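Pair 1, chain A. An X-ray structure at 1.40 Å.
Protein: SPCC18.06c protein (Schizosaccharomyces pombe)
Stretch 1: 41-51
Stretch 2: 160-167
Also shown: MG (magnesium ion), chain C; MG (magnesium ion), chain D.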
# COMPACT_ATOMS: atom_id res chain seq x y z
N LEU A 41 -13.89 -6.45 11.46
CA LEU A 41 -14.29 -6.93 10.13
C LEU A 41 -13.31 -7.91 9.53
O LEU A 41 -13.68 -8.66 8.62
CB LEU A 41 -14.44 -5.73 9.16
CG LEU A 41 -15.69 -4.86 9.43
CD1 LEU A 41 -15.66 -3.50 8.79
CD2 LEU A 41 -16.91 -5.65 8.94
N ILE A 42 -12.04 -7.92 9.96
CA ILE A 42 -10.99 -8.61 9.19
C ILE A 42 -11.24 -10.11 9.09
O ILE A 42 -10.85 -10.72 8.08
CB ILE A 42 -9.58 -8.32 9.77
CG1 ILE A 42 -8.47 -8.87 8.86
CG2 ILE A 42 -9.46 -8.85 11.19
CD1 ILE A 42 -8.41 -8.15 7.54
N GLU A 43 -11.88 -10.70 10.12
CA GLU A 43 -12.03 -12.17 9.98
C GLU A 43 -12.97 -12.51 8.84
O GLU A 43 -12.78 -13.51 8.14
CB GLU A 43 -12.51 -12.78 11.30
CG GLU A 43 -12.80 -14.27 11.19
CD GLU A 43 -13.02 -14.90 12.55
OE1 GLU A 43 -13.12 -14.14 13.54
OE2 GLU A 43 -13.08 -16.15 12.62
N ARG A 44 -14.00 -11.70 8.62
CA ARG A 44 -14.98 -11.89 7.57
C ARG A 44 -14.50 -11.37 6.22
O ARG A 44 -15.01 -11.80 5.18
CB ARG A 44 -16.30 -11.18 7.92
CG ARG A 44 -17.14 -11.94 8.96
CD ARG A 44 -18.36 -11.08 9.30
NE ARG A 44 -17.93 -10.05 10.25
CZ ARG A 44 -18.50 -8.88 10.34
NH1 ARG A 44 -19.50 -8.61 9.49
NH2 ARG A 44 -18.11 -7.99 11.23
N TYR A 45 -13.57 -10.41 6.23
CA TYR A 45 -13.06 -9.78 4.99
C TYR A 45 -11.52 -9.81 5.01
O TYR A 45 -10.88 -8.78 5.22
CB TYR A 45 -13.59 -8.35 4.90
CG TYR A 45 -15.10 -8.26 4.83
CD1 TYR A 45 -15.78 -8.32 3.62
CD2 TYR A 45 -15.82 -8.13 6.05
CE1 TYR A 45 -17.18 -8.25 3.61
CE2 TYR A 45 -17.20 -8.04 6.04
CZ TYR A 45 -17.84 -8.09 4.82
OH TYR A 45 -19.21 -8.02 4.81
N PRO A 46 -10.95 -11.01 4.86
CA PRO A 46 -9.54 -11.21 5.16
C PRO A 46 -8.60 -10.93 4.01
O PRO A 46 -7.41 -11.32 4.08
CB PRO A 46 -9.50 -12.71 5.53
CG PRO A 46 -10.57 -13.32 4.66
CD PRO A 46 -11.66 -12.28 4.56
N VAL A 47 -9.02 -10.27 2.97
CA VAL A 47 -8.19 -9.91 1.80
C VAL A 47 -7.97 -8.38 1.90
O VAL A 47 -8.92 -7.61 1.78
CB VAL A 47 -8.79 -10.33 0.46
CG1 VAL A 47 -7.86 -9.90 -0.69
CG2 VAL A 47 -9.02 -11.83 0.42
N VAL A 48 -6.72 -7.99 2.16
CA VAL A 48 -6.42 -6.56 2.35
C VAL A 48 -5.64 -6.02 1.15
O VAL A 48 -4.52 -6.55 0.92
CB VAL A 48 -5.58 -6.37 3.60
CG1 VAL A 48 -5.25 -4.87 3.77
CG2 VAL A 48 -6.25 -6.92 4.86
N SER A 49 -6.16 -5.03 0.45
CA SER A 49 -5.43 -4.41 -0.69
C SER A 49 -4.84 -3.10 -0.22
O SER A 49 -5.56 -2.39 0.54
CB SER A 49 -6.35 -4.19 -1.91
OG SER A 49 -6.82 -5.50 -2.31
N MET A 50 -3.60 -2.79 -0.64
CA MET A 50 -2.90 -1.67 -0.01
C MET A 50 -2.18 -0.83 -1.05
O MET A 50 -1.69 -1.35 -2.07
CB MET A 50 -1.91 -2.21 1.04
CG MET A 50 -1.04 -1.21 1.76
SD MET A 50 0.48 -0.80 0.84
CE MET A 50 1.43 -2.31 1.20
N ASP A 51 -2.15 0.47 -0.70
CA ASP A 51 -1.32 1.43 -1.43
C ASP A 51 -0.78 2.46 -0.44
O ASP A 51 -1.38 2.57 0.66
CB ASP A 51 -2.09 2.17 -2.54
CG ASP A 51 -1.19 3.02 -3.43
OD1 ASP A 51 -0.03 2.61 -3.65
OD2 ASP A 51 -1.69 4.08 -3.87
N GLU A 160 -1.33 -15.87 8.52
CA GLU A 160 -1.44 -16.55 7.24
C GLU A 160 -2.87 -16.52 6.71
O GLU A 160 -3.15 -16.73 5.51
CB GLU A 160 -0.90 -17.98 7.45
CG GLU A 160 -1.96 -19.01 7.14
CD GLU A 160 -1.72 -20.09 6.12
OE1 GLU A 160 -0.91 -19.95 5.17
OE2 GLU A 160 -2.40 -21.12 6.27
N GLU A 161 -3.83 -16.27 7.59
CA GLU A 161 -5.24 -16.20 7.22
C GLU A 161 -5.63 -14.97 6.39
O GLU A 161 -6.72 -14.91 5.80
CB GLU A 161 -6.11 -16.21 8.49
CG GLU A 161 -5.99 -17.44 9.38
CD GLU A 161 -4.83 -17.33 10.36
OE1 GLU A 161 -4.78 -18.25 11.21
OE2 GLU A 161 -3.96 -16.44 10.35
N VAL A 162 -4.75 -13.99 6.38
CA VAL A 162 -5.00 -12.72 5.70
C VAL A 162 -4.11 -12.63 4.49
O VAL A 162 -2.91 -12.93 4.56
CB VAL A 162 -4.69 -11.52 6.68
CG1 VAL A 162 -4.77 -10.20 5.94
CG2 VAL A 162 -5.67 -11.57 7.86
N THR A 163 -4.69 -12.25 3.35
CA THR A 163 -3.93 -12.10 2.11
C THR A 163 -3.72 -10.60 1.82
O THR A 163 -4.73 -9.91 1.86
CB THR A 163 -4.67 -12.75 0.93
OG1 THR A 163 -4.91 -14.16 1.20
CG2 THR A 163 -3.83 -12.67 -0.34
N TRP A 164 -2.51 -10.18 1.55
CA TRP A 164 -2.28 -8.78 1.17
C TRP A 164 -2.11 -8.66 -0.34
O TRP A 164 -1.40 -9.48 -0.96
CB TRP A 164 -1.02 -8.23 1.85
CG TRP A 164 -1.28 -7.92 3.31
CD1 TRP A 164 -1.47 -8.83 4.32
CD2 TRP A 164 -1.40 -6.61 3.89
NE1 TRP A 164 -1.69 -8.15 5.51
CE2 TRP A 164 -1.65 -6.78 5.28
CE3 TRP A 164 -1.31 -5.28 3.39
CZ2 TRP A 164 -1.82 -5.70 6.16
CZ3 TRP A 164 -1.48 -4.24 4.28
CH2 TRP A 164 -1.74 -4.43 5.65
N ILE A 165 -2.77 -7.68 -0.94
CA ILE A 165 -2.74 -7.43 -2.39
C ILE A 165 -2.15 -6.07 -2.63
O ILE A 165 -2.56 -5.10 -1.99
CB ILE A 165 -4.16 -7.48 -2.97
CG1 ILE A 165 -4.92 -8.73 -2.57
CG2 ILE A 165 -4.09 -7.30 -4.51
CD1 ILE A 165 -4.22 -10.02 -3.00
N THR A 166 -1.17 -5.99 -3.56
CA THR A 166 -0.46 -4.73 -3.78
C THR A 166 -0.24 -4.57 -5.27
O THR A 166 -0.61 -5.44 -6.06
CB THR A 166 0.90 -4.73 -3.04
OG1 THR A 166 1.66 -5.83 -3.55
CG2 THR A 166 0.70 -4.92 -1.51
N PHE A 167 0.37 -3.43 -5.64
CA PHE A 167 0.71 -3.22 -7.06
C PHE A 167 2.06 -2.49 -7.09
O PHE A 167 2.14 -1.34 -6.58
CB PHE A 167 -0.39 -2.41 -7.77
CG PHE A 167 -0.09 -2.18 -9.25
CD1 PHE A 167 -0.57 -3.08 -10.19
CD2 PHE A 167 0.65 -1.06 -9.67
CE1 PHE A 167 -0.32 -2.93 -11.55
CE2 PHE A 167 0.97 -0.93 -11.01
CZ PHE A 167 0.48 -1.85 -11.92
MG MG C . 1.48 2.05 -4.93
MG MG D . -1.27 5.71 -5.09
O HOH W 1 0.89 -1.63 -3.40
O HOH W 2 0.44 0.45 -5.69
O HOH W 3 2.96 1.37 -6.29
O HOH W 4 0.72 3.29 -6.31
O HOH W 5 2.75 3.59 -4.39
O HOH W 6 0.81 5.53 -4.65

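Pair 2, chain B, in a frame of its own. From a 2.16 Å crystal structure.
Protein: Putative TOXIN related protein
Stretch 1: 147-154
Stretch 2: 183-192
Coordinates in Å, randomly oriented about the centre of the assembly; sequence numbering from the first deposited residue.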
# COMPACT_ATOMS: atom_id res chain seq x y z
N PRO B 147 9.23 -9.87 -13.32
CA PRO B 147 8.64 -9.94 -11.96
C PRO B 147 8.44 -8.57 -11.27
O PRO B 147 7.50 -8.40 -10.47
CB PRO B 147 9.63 -10.82 -11.19
CG PRO B 147 10.90 -10.77 -11.97
CD PRO B 147 10.56 -10.49 -13.39
N TYR B 148 9.24 -7.58 -11.65
CA TYR B 148 9.21 -6.26 -11.02
C TYR B 148 8.40 -5.25 -11.78
O TYR B 148 8.56 -4.05 -11.54
CB TYR B 148 10.63 -5.77 -10.81
CG TYR B 148 11.41 -6.70 -9.96
CD1 TYR B 148 11.06 -6.89 -8.63
CD2 TYR B 148 12.48 -7.45 -10.47
CE1 TYR B 148 11.77 -7.77 -7.82
CE2 TYR B 148 13.22 -8.33 -9.65
CZ TYR B 148 12.85 -8.47 -8.33
OH TYR B 148 13.51 -9.31 -7.49
N THR B 149 7.55 -5.72 -12.68
CA THR B 149 6.63 -4.87 -13.43
C THR B 149 5.23 -5.26 -12.90
O THR B 149 4.80 -6.44 -13.00
CB THR B 149 6.70 -5.03 -14.99
OG1 THR B 149 7.99 -4.65 -15.49
CG2 THR B 149 5.62 -4.16 -15.68
N LEU B 150 4.54 -4.26 -12.35
CA LEU B 150 3.22 -4.46 -11.75
C LEU B 150 2.18 -3.56 -12.38
O LEU B 150 2.53 -2.57 -13.03
CB LEU B 150 3.30 -4.22 -10.26
CG LEU B 150 4.38 -4.97 -9.49
CD1 LEU B 150 4.63 -4.27 -8.12
CD2 LEU B 150 3.95 -6.39 -9.24
N GLU B 151 0.91 -3.93 -12.21
CA GLU B 151 -0.19 -3.10 -12.66
C GLU B 151 -1.14 -2.82 -11.49
O GLU B 151 -1.58 -3.74 -10.80
CB GLU B 151 -1.00 -3.78 -13.75
CG GLU B 151 -0.30 -4.07 -14.98
CD GLU B 151 -1.16 -4.83 -16.03
OE1 GLU B 151 -2.25 -5.35 -15.72
OE2 GLU B 151 -0.70 -4.90 -17.18
N PHE B 152 -1.43 -1.56 -11.27
CA PHE B 152 -2.39 -1.15 -10.30
C PHE B 152 -3.71 -1.11 -11.03
O PHE B 152 -3.87 -0.41 -12.00
CB PHE B 152 -2.05 0.23 -9.73
CG PHE B 152 -3.10 0.79 -8.82
CD1 PHE B 152 -3.42 0.13 -7.64
CD2 PHE B 152 -3.79 1.92 -9.14
CE1 PHE B 152 -4.40 0.62 -6.80
CE2 PHE B 152 -4.76 2.45 -8.31
CZ PHE B 152 -5.07 1.80 -7.12
N ARG B 153 -4.67 -1.85 -10.52
CA ARG B 153 -5.94 -2.05 -11.18
C ARG B 153 -7.10 -1.55 -10.31
O ARG B 153 -7.07 -1.66 -9.06
CB ARG B 153 -6.06 -3.55 -11.44
CG ARG B 153 -5.03 -4.06 -12.40
CD ARG B 153 -5.61 -3.90 -13.73
NE ARG B 153 -4.91 -4.60 -14.78
CZ ARG B 153 -5.44 -4.80 -15.97
NH1 ARG B 153 -6.66 -4.39 -16.23
NH2 ARG B 153 -4.73 -5.39 -16.90
N HIS B 154 -8.10 -0.97 -10.98
CA HIS B 154 -9.28 -0.39 -10.35
C HIS B 154 -10.50 -0.78 -11.15
O HIS B 154 -10.56 -0.52 -12.38
CB HIS B 154 -9.11 1.12 -10.25
CG HIS B 154 -10.36 1.89 -9.89
ND1 HIS B 154 -10.90 2.81 -10.74
CD2 HIS B 154 -11.09 1.94 -8.75
CE1 HIS B 154 -11.96 3.37 -10.17
NE2 HIS B 154 -12.10 2.85 -8.96
N THR B 183 19.32 -3.21 -4.96
CA THR B 183 18.16 -2.44 -5.40
C THR B 183 17.83 -2.61 -6.89
O THR B 183 18.72 -2.64 -7.73
CB THR B 183 18.36 -1.00 -5.05
OG1 THR B 183 18.70 -0.91 -3.65
CG2 THR B 183 17.06 -0.23 -5.28
N VAL B 184 16.54 -2.75 -7.21
CA VAL B 184 16.07 -2.94 -8.57
C VAL B 184 15.03 -1.92 -8.86
O VAL B 184 14.55 -1.24 -7.93
CB VAL B 184 15.39 -4.36 -8.80
CG1 VAL B 184 16.39 -5.51 -8.51
CG2 VAL B 184 14.10 -4.51 -8.00
N ASP B 185 14.65 -1.83 -10.13
CA ASP B 185 13.60 -0.95 -10.58
C ASP B 185 12.26 -1.65 -10.53
O ASP B 185 12.11 -2.75 -11.06
CB ASP B 185 13.84 -0.50 -12.01
CG ASP B 185 15.02 0.45 -12.14
OD1 ASP B 185 15.55 0.97 -11.12
OD2 ASP B 185 15.40 0.65 -13.30
N LEU B 186 11.30 -0.98 -9.90
CA LEU B 186 9.93 -1.48 -9.81
C LEU B 186 9.12 -0.53 -10.66
O LEU B 186 9.18 0.68 -10.46
CB LEU B 186 9.47 -1.49 -8.37
CG LEU B 186 8.16 -2.18 -7.99
CD1 LEU B 186 8.28 -3.67 -8.07
CD2 LEU B 186 7.65 -1.79 -6.59
N VAL B 187 8.45 -1.08 -11.65
CA VAL B 187 7.64 -0.33 -12.59
C VAL B 187 6.18 -0.66 -12.21
O VAL B 187 5.77 -1.83 -12.17
CB VAL B 187 7.97 -0.72 -14.05
CG1 VAL B 187 7.01 -0.10 -15.05
CG2 VAL B 187 9.45 -0.29 -14.40
N VAL B 188 5.40 0.37 -11.91
CA VAL B 188 4.01 0.21 -11.65
C VAL B 188 3.23 0.99 -12.70
O VAL B 188 3.25 2.23 -12.70
CB VAL B 188 3.63 0.74 -10.25
CG1 VAL B 188 2.14 0.57 -10.02
CG2 VAL B 188 4.45 0.06 -9.17
N ASN B 189 2.50 0.26 -13.54
CA ASN B 189 1.56 0.78 -14.50
C ASN B 189 0.17 0.96 -13.90
O ASN B 189 -0.25 0.19 -13.01
CB ASN B 189 1.50 -0.19 -15.69
CG ASN B 189 2.82 -0.24 -16.45
OD1 ASN B 189 3.29 0.79 -16.88
ND2 ASN B 189 3.43 -1.38 -16.54
N TYR B 190 -0.52 2.02 -14.33
CA TYR B 190 -1.91 2.29 -13.92
C TYR B 190 -2.58 2.99 -15.08
O TYR B 190 -1.89 3.48 -15.97
CB TYR B 190 -1.96 3.14 -12.64
CG TYR B 190 -1.28 4.47 -12.77
CD1 TYR B 190 0.09 4.56 -12.69
CD2 TYR B 190 -2.00 5.64 -12.95
CE1 TYR B 190 0.73 5.76 -12.82
CE2 TYR B 190 -1.37 6.84 -13.08
CZ TYR B 190 -0.00 6.90 -13.00
OH TYR B 190 0.65 8.11 -13.13
N TRP B 191 -3.90 3.06 -15.07
CA TRP B 191 -4.65 3.65 -16.17
C TRP B 191 -5.37 4.89 -15.75
O TRP B 191 -5.96 4.96 -14.66
CB TRP B 191 -5.60 2.64 -16.82
CG TRP B 191 -4.77 1.67 -17.56
CD1 TRP B 191 -4.20 1.82 -18.82
CD2 TRP B 191 -4.25 0.44 -17.04
NE1 TRP B 191 -3.40 0.73 -19.11
CE2 TRP B 191 -3.42 -0.13 -18.03
CE3 TRP B 191 -4.41 -0.23 -15.82
CZ2 TRP B 191 -2.78 -1.35 -17.84
CZ3 TRP B 191 -3.77 -1.45 -15.65
CH2 TRP B 191 -2.98 -1.99 -16.65
N THR B 192 -5.26 5.90 -16.61
CA THR B 192 -5.81 7.21 -16.38
C THR B 192 -6.73 7.56 -17.53
O THR B 192 -6.86 6.79 -18.48
CB THR B 192 -4.70 8.28 -16.26
OG1 THR B 192 -4.16 8.58 -17.56
CG2 THR B 192 -3.61 7.80 -15.36
O HOH W 7 -5.01 2.02 -12.78

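Two neighbouring parallel strands fix their backbones by hydrogen bonds and leave the side chains to settle the packing, and pairs 1 and 2 show how freely that second task can be solved. Over 14 central residues the two superpose with an RMSD of 0.7 Å; the strands cross at -31° in pair 1 and -28° in pair 2.

The ladder is the same in both. In pair 1, A:Thr163 N donates to A:Pro46 O (3.0 Å), A:Val48 N to A:Thr163 O (2.8 Å), A:Ile165 N to A:Val48 O (2.8 Å) and A:Met50 N to A:Ile165 O (2.9 Å). The matching rungs of pair 2 run from B:Val187 N to B:Tyr148 O (3.0 Å), B:Leu150 N to B:Val187 O (2.7 Å), B:Asn189 N to B:Leu150 O (2.9 Å) and B:Phe152 N to B:Asn189 O (2.7 Å). Because these bonds use main-chain atoms, the same ladder forms with different side chains; even A:Pro46, which has no N-H to give, takes part through its O, as B:Tyr148 does at the matching position.

A:Val48 and B:Leu150 occupy one position, opposite A:Trp164 and B:Val188. In pair 1 the small residue meets the large ring: A:Val48 CG1 lies over the face of the six-membered ring of A:Trp164, 3.9 Å from its centroid, while A:Met50 CB reaches the ring edge at A:Trp164 CZ3 (3.8 Å). Pair 2 places its bulk differently. B:Leu150 CD1 packs against B:Leu186 CD1 at 3.7 Å, where pair 1 has A:Val48 CG2 against A:Val162 CG1 at 3.8 Å, and B:Phe152, matching A:Met50, sets its CB 4.2 Å from B:Val188 CG1.

On the other face, A:Val47 matches B:Thr149 and A:Ile165 matches B:Asn189, with side-chain centres only 0.4 Å apart at each position. Similarly placed side chains thus carry different chemistry: A:Val47 CG1 meets A:Ile165 CG1 at 3.7 Å in an apolar contact, whereas B:Thr149 CG2 approaches the amide nitrogen B:Asn189 ND2 at 3.6 Å. Next along, A:Ser49 OG sits 3.4 Å from A:Ile165 CB; its counterpart B:Glu151 extends farther, bringing its CD to within 3.4 Å of B:Trp191 CH2, at the ring edge.

The ends diverge most. B:Tyr148 matches A:Pro46 in position and offers a ring face to B:Val184 CG2, 3.8 Å from the ring centroid. At the far end, A:Asp51 binds two magnesium ions, through OD1 and OD2, whereas B:Arg153 forms a salt bridge within its own strand, B:Arg153 NH2 to B:Glu151 OE1 (2.7 Å).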